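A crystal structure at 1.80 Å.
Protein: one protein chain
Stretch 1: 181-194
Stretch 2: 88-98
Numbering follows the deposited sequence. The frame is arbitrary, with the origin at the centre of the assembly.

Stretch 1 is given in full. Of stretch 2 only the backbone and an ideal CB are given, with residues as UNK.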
# COMPACT_ATOMS: atom_id res chain seq x y z
N LYS A 181 17.13 -12.90 -9.26
CA LYS A 181 17.36 -11.46 -9.34
C LYS A 181 16.10 -10.75 -9.79
O LYS A 181 15.68 -9.75 -9.20
CB LYS A 181 18.52 -11.16 -10.29
CG LYS A 181 18.87 -9.68 -10.40
CD LYS A 181 19.08 -9.05 -9.04
CE LYS A 181 20.01 -7.85 -9.13
NZ LYS A 181 20.84 -7.71 -7.89
N TRP A 182 15.48 -11.25 -10.86
CA TRP A 182 14.28 -10.61 -11.38
C TRP A 182 13.12 -10.74 -10.41
O TRP A 182 12.25 -9.87 -10.38
CB TRP A 182 13.93 -11.19 -12.75
CG TRP A 182 14.62 -10.49 -13.87
CD1 TRP A 182 15.61 -10.99 -14.67
CD2 TRP A 182 14.38 -9.15 -14.33
NE1 TRP A 182 16.00 -10.05 -15.60
CE2 TRP A 182 15.26 -8.91 -15.41
CE3 TRP A 182 13.51 -8.13 -13.93
CZ2 TRP A 182 15.29 -7.70 -16.09
CZ3 TRP A 182 13.54 -6.93 -14.60
CH2 TRP A 182 14.43 -6.72 -15.67
N GLN A 183 13.07 -11.82 -9.62
CA GLN A 183 12.02 -11.93 -8.62
C GLN A 183 12.15 -10.84 -7.56
O GLN A 183 11.15 -10.24 -7.15
CB GLN A 183 12.02 -13.30 -7.95
CG GLN A 183 10.96 -13.42 -6.90
CD GLN A 183 10.83 -14.82 -6.35
OE1 GLN A 183 11.69 -15.67 -6.57
NE2 GLN A 183 9.75 -15.07 -5.63
N ALA A 184 13.38 -10.56 -7.12
CA ALA A 184 13.58 -9.50 -6.13
C ALA A 184 13.24 -8.14 -6.72
O ALA A 184 12.59 -7.32 -6.06
CB ALA A 184 15.03 -9.52 -5.63
N VAL A 185 13.69 -7.88 -7.94
CA VAL A 185 13.45 -6.59 -8.59
C VAL A 185 11.96 -6.38 -8.82
O VAL A 185 11.42 -5.30 -8.59
CB VAL A 185 14.23 -6.49 -9.91
CG1 VAL A 185 13.75 -5.30 -10.75
CG2 VAL A 185 15.74 -6.39 -9.63
N LEU A 186 11.27 -7.42 -9.31
CA LEU A 186 9.84 -7.27 -9.57
C LEU A 186 9.05 -7.17 -8.28
O LEU A 186 8.03 -6.47 -8.23
CB LEU A 186 9.33 -8.42 -10.44
CG LEU A 186 9.91 -8.40 -11.87
CD1 LEU A 186 9.45 -9.63 -12.64
CD2 LEU A 186 9.52 -7.12 -12.58
N GLN A 187 9.49 -7.86 -7.21
CA GLN A 187 8.89 -7.66 -5.90
C GLN A 187 9.02 -6.21 -5.46
O GLN A 187 8.08 -5.64 -4.89
CB GLN A 187 9.55 -8.56 -4.84
CG GLN A 187 9.07 -9.99 -4.79
CD GLN A 187 9.88 -10.84 -3.81
OE1 GLN A 187 10.88 -10.38 -3.24
NE2 GLN A 187 9.46 -12.07 -3.62
N ASP A 188 10.19 -5.60 -5.70
CA ASP A 188 10.38 -4.18 -5.40
C ASP A 188 9.44 -3.30 -6.23
O ASP A 188 8.89 -2.32 -5.72
CB ASP A 188 11.83 -3.75 -5.66
CG ASP A 188 12.82 -4.33 -4.66
OD1 ASP A 188 12.41 -5.07 -3.73
OD2 ASP A 188 14.04 -4.04 -4.82
N CYS A 189 9.29 -3.63 -7.52
CA CYS A 189 8.36 -2.90 -8.39
C CYS A 189 6.95 -2.93 -7.83
O CYS A 189 6.27 -1.90 -7.77
CB CYS A 189 8.37 -3.51 -9.79
SG CYS A 189 9.86 -3.18 -10.78
N ILE A 190 6.47 -4.12 -7.46
CA ILE A 190 5.10 -4.27 -6.96
C ILE A 190 4.93 -3.47 -5.67
O ILE A 190 3.94 -2.75 -5.49
CB ILE A 190 4.77 -5.75 -6.74
CG1 ILE A 190 4.70 -6.49 -8.08
CG2 ILE A 190 3.47 -5.88 -5.95
CD1 ILE A 190 4.72 -8.01 -7.93
N ARG A 191 5.89 -3.60 -4.75
CA ARG A 191 5.79 -2.89 -3.48
C ARG A 191 5.76 -1.39 -3.70
O ARG A 191 4.98 -0.67 -3.06
CB ARG A 191 6.97 -3.28 -2.58
CG ARG A 191 6.95 -2.68 -1.18
CD ARG A 191 8.28 -2.99 -0.46
NE ARG A 191 8.55 -4.43 -0.37
CZ ARG A 191 9.48 -5.06 -1.07
NH1 ARG A 191 9.63 -6.37 -0.93
NH2 ARG A 191 10.25 -4.40 -1.93
N HIS A 192 6.59 -0.90 -4.63
CA HIS A 192 6.66 0.53 -4.91
C HIS A 192 5.35 1.02 -5.53
O HIS A 192 4.80 2.04 -5.10
CB HIS A 192 7.85 0.81 -5.83
CG HIS A 192 8.08 2.27 -6.09
ND1 HIS A 192 8.85 3.06 -5.27
CD2 HIS A 192 7.61 3.08 -7.07
CE1 HIS A 192 8.85 4.30 -5.74
NE2 HIS A 192 8.12 4.34 -6.83
N CYS A 193 4.84 0.31 -6.54
CA CYS A 193 3.59 0.72 -7.18
C CYS A 193 2.39 0.58 -6.26
O CYS A 193 1.44 1.35 -6.38
CB CYS A 193 3.38 -0.06 -8.48
SG CYS A 193 4.63 0.26 -9.77
N ASN A 194 2.41 -0.39 -5.34
CA ASN A 194 1.31 -0.52 -4.38
C ASN A 194 1.23 0.70 -3.47
O ASN A 194 0.13 1.08 -3.04
CB ASN A 194 1.48 -1.77 -3.52
CG ASN A 194 1.04 -3.03 -4.24
OD1 ASN A 194 0.39 -2.97 -5.28
ND2 ASN A 194 1.37 -4.18 -3.66
N UNK A 88 14.28 -6.99 -24.20
CA UNK A 88 15.11 -6.22 -23.29
C UNK A 88 14.19 -5.55 -22.28
O UNK A 88 13.31 -4.77 -22.66
CB UNK A 88 15.96 -5.19 -24.04
N UNK A 89 14.37 -5.89 -21.01
CA UNK A 89 13.45 -5.48 -19.95
C UNK A 89 14.18 -4.52 -19.03
O UNK A 89 15.29 -4.81 -18.57
CB UNK A 89 12.92 -6.69 -19.17
N UNK A 90 13.57 -3.37 -18.76
CA UNK A 90 14.22 -2.28 -18.04
C UNK A 90 13.29 -1.79 -16.94
O UNK A 90 12.09 -1.62 -17.16
CB UNK A 90 14.59 -1.14 -18.99
N UNK A 91 13.86 -1.55 -15.76
CA UNK A 91 13.11 -0.95 -14.65
C UNK A 91 13.62 0.46 -14.42
O UNK A 91 14.71 0.64 -13.86
CB UNK A 91 13.24 -1.79 -13.37
N UNK A 92 12.88 1.49 -14.82
CA UNK A 92 13.34 2.87 -14.61
C UNK A 92 13.30 3.30 -13.15
O UNK A 92 12.88 2.55 -12.27
CB UNK A 92 12.49 3.83 -15.44
N UNK A 93 13.71 4.55 -12.91
CA UNK A 93 13.74 5.12 -11.56
C UNK A 93 12.41 5.00 -10.84
O UNK A 93 12.37 4.98 -9.60
CB UNK A 93 14.15 6.59 -11.62
N UNK A 94 11.30 4.97 -11.57
CA UNK A 94 9.98 4.96 -10.96
C UNK A 94 9.36 3.57 -10.88
O UNK A 94 8.16 3.46 -10.62
CB UNK A 94 9.05 5.89 -11.74
N UNK A 95 10.14 2.52 -11.14
CA UNK A 95 9.74 1.13 -10.88
C UNK A 95 8.63 0.65 -11.81
O UNK A 95 7.92 -0.31 -11.49
CB UNK A 95 9.28 0.98 -9.43
N UNK A 96 8.47 1.29 -12.97
CA UNK A 96 7.75 0.64 -14.04
C UNK A 96 8.55 -0.52 -14.60
O UNK A 96 9.75 -0.65 -14.36
CB UNK A 96 7.42 1.64 -15.15
N UNK A 97 7.87 -1.41 -15.30
CA UNK A 97 8.54 -2.50 -16.00
C UNK A 97 8.38 -2.23 -17.49
O UNK A 97 7.26 -2.26 -18.02
CB UNK A 97 7.97 -3.87 -15.61
N UNK A 98 9.49 -1.95 -18.17
CA UNK A 98 9.49 -1.48 -19.56
C UNK A 98 10.14 -2.54 -20.44
O UNK A 98 11.29 -2.92 -20.20
CB UNK A 98 10.22 -0.14 -19.69

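Position 88 lies in extended backbone, its CA-to-CB bond directed away from the helix and nothing of stretch 1 within 5.5 Å of the ideal CB. A beta-branched or aromatic residue would suit the strand. The residue is Phe 88.

At position 89 the bond turns toward the helix, and the ideal CB lies 3.8 Å from CH2 of Trp 182. So close to the indole, a small side chain is the easiest to accommodate: alanine, serine, cysteine or perhaps threonine. The deposited Ser 89 places OG 3.0 Å from Trp 182 CH2, a tight contact with a carbon that offers no hydrogen-bonding partner, and OG has none elsewhere in the model.

Position 90 points away again, as expected from the alternation of a strand; N of 90 bonds O of 98 at 2.7 Å, and N of 98 bonds O of 90 at 2.8 Å. Many residues would serve; it is Leu 90.

Position 91 faces the helix. Its ideal CB is 4.4 Å from Val 185 CG1 and 4.5 Å from Cys 189 SG, with Trp 182 CZ3 slightly farther off, so the surroundings are apolar and valine, isoleucine or leucine would fit. Val 91 CG2 meets Val 185 CG1 at 3.7 Å and the edge of the Trp 182 ring at CZ3 (4.0 Å); Cys 189 SG lies close to both branches, 3.7 Å from CG1 and 3.9 Å from CG2.

A type I turn runs from position 92 to position 95, closed by N of 95 bonding O of 92 at 3.0 Å. Position 92, with phi near -71°, admits proline, and Pro 92 is found. Position 93 points away from the helix and would tolerate many polar residues; it is His 93. Position 94 also points away, and its phi/psi of -100/12 suits asparagine, aspartate or serine. Asn 94 accepts a weak hydrogen bond at OD1 from the backbone N of position 96 (3.3 Å).

Position 95 has a left-handed backbone (69/22), which favours glycine or asparagine, yet its CB points toward the helix, 3.6 Å from His 192 CD2 and 4.1 Å from Cys 189 CA. A long flat side chain could lie along the helix and reach toward the carboxylate of Asp 188, making tyrosine attractive, with phenylalanine or histidine possible. Tyr 95 sets CD2 over one face of the His 192 ring, 3.3 Å from CG, the two planes inclined at 37°. Cys 189 SG lies at the edge of the Tyr 95 ring, 3.9 Å from CD1. At the tip, OH donates to a water (2.7 Å) that in turn donates to Asp 188 OD2 (2.7 Å).

At position 96 an ideal CB would be directed away from the helix, with room for it, and phi/psi of -70/161 is open to most residues; it is Gly 96. At position 97 the CA-to-CB bond points toward the helix, and the ideal CB is 4.7 Å from Leu 186 CD2, a site for leucine, isoleucine or methionine. Leu 97 brings CD2 to 3.8 Å from Leu 186 CD2 and CD1 to 4.2 Å from Trp 182 CZ3. Position 98 is extended and out of the helix's reach, so many strand-forming residues would serve; it is Val 98.

Stretch 2 (88-98) FSLVPHNYGLV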
# COMPACT_ATOMS: atom_id res chain seq x y z
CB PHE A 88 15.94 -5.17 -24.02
CG PHE A 88 16.81 -4.36 -23.12
CD1 PHE A 88 17.83 -4.95 -22.39
CD2 PHE A 88 16.60 -2.99 -22.97
CE1 PHE A 88 18.63 -4.19 -21.54
CE2 PHE A 88 17.40 -2.23 -22.12
CZ PHE A 88 18.41 -2.83 -21.41
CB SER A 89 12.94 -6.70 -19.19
OG SER A 89 12.44 -6.33 -17.91
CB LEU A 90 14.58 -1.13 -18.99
CG LEU A 90 15.49 0.01 -18.52
CD1 LEU A 90 16.15 0.64 -19.73
CD2 LEU A 90 14.72 1.07 -17.75
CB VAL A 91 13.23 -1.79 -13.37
CG1 VAL A 91 12.54 -1.07 -12.22
CG2 VAL A 91 12.62 -3.17 -13.59
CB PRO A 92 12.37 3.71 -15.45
CG PRO A 92 11.64 2.75 -16.32
CD PRO A 92 11.62 1.45 -15.57
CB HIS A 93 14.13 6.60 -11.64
CG HIS A 93 13.12 7.44 -12.36
ND1 HIS A 93 12.18 8.21 -11.71
CD2 HIS A 93 12.88 7.60 -13.68
CE1 HIS A 93 11.41 8.81 -12.60
NE2 HIS A 93 11.82 8.47 -13.80
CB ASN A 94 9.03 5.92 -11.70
CG ASN A 94 8.83 5.55 -13.15
OD1 ASN A 94 9.26 4.48 -13.61
ND2 ASN A 94 8.17 6.43 -13.89
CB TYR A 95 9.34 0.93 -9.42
CG TYR A 95 10.53 0.78 -8.50
CD1 TYR A 95 11.27 -0.40 -8.48
CD2 TYR A 95 10.92 1.82 -7.66
CE1 TYR A 95 12.36 -0.55 -7.63
CE2 TYR A 95 12.01 1.68 -6.82
CZ TYR A 95 12.73 0.50 -6.81
OH TYR A 95 13.82 0.37 -5.97
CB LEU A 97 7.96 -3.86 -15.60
CG LEU A 97 8.49 -5.07 -16.35
CD1 LEU A 97 10.01 -5.19 -16.20
CD2 LEU A 97 7.79 -6.33 -15.88
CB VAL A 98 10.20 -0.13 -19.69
CG1 VAL A 98 10.03 0.40 -21.08
CG2 VAL A 98 9.65 0.84 -18.67
O HOH W 1 15.21 -1.90 -5.97
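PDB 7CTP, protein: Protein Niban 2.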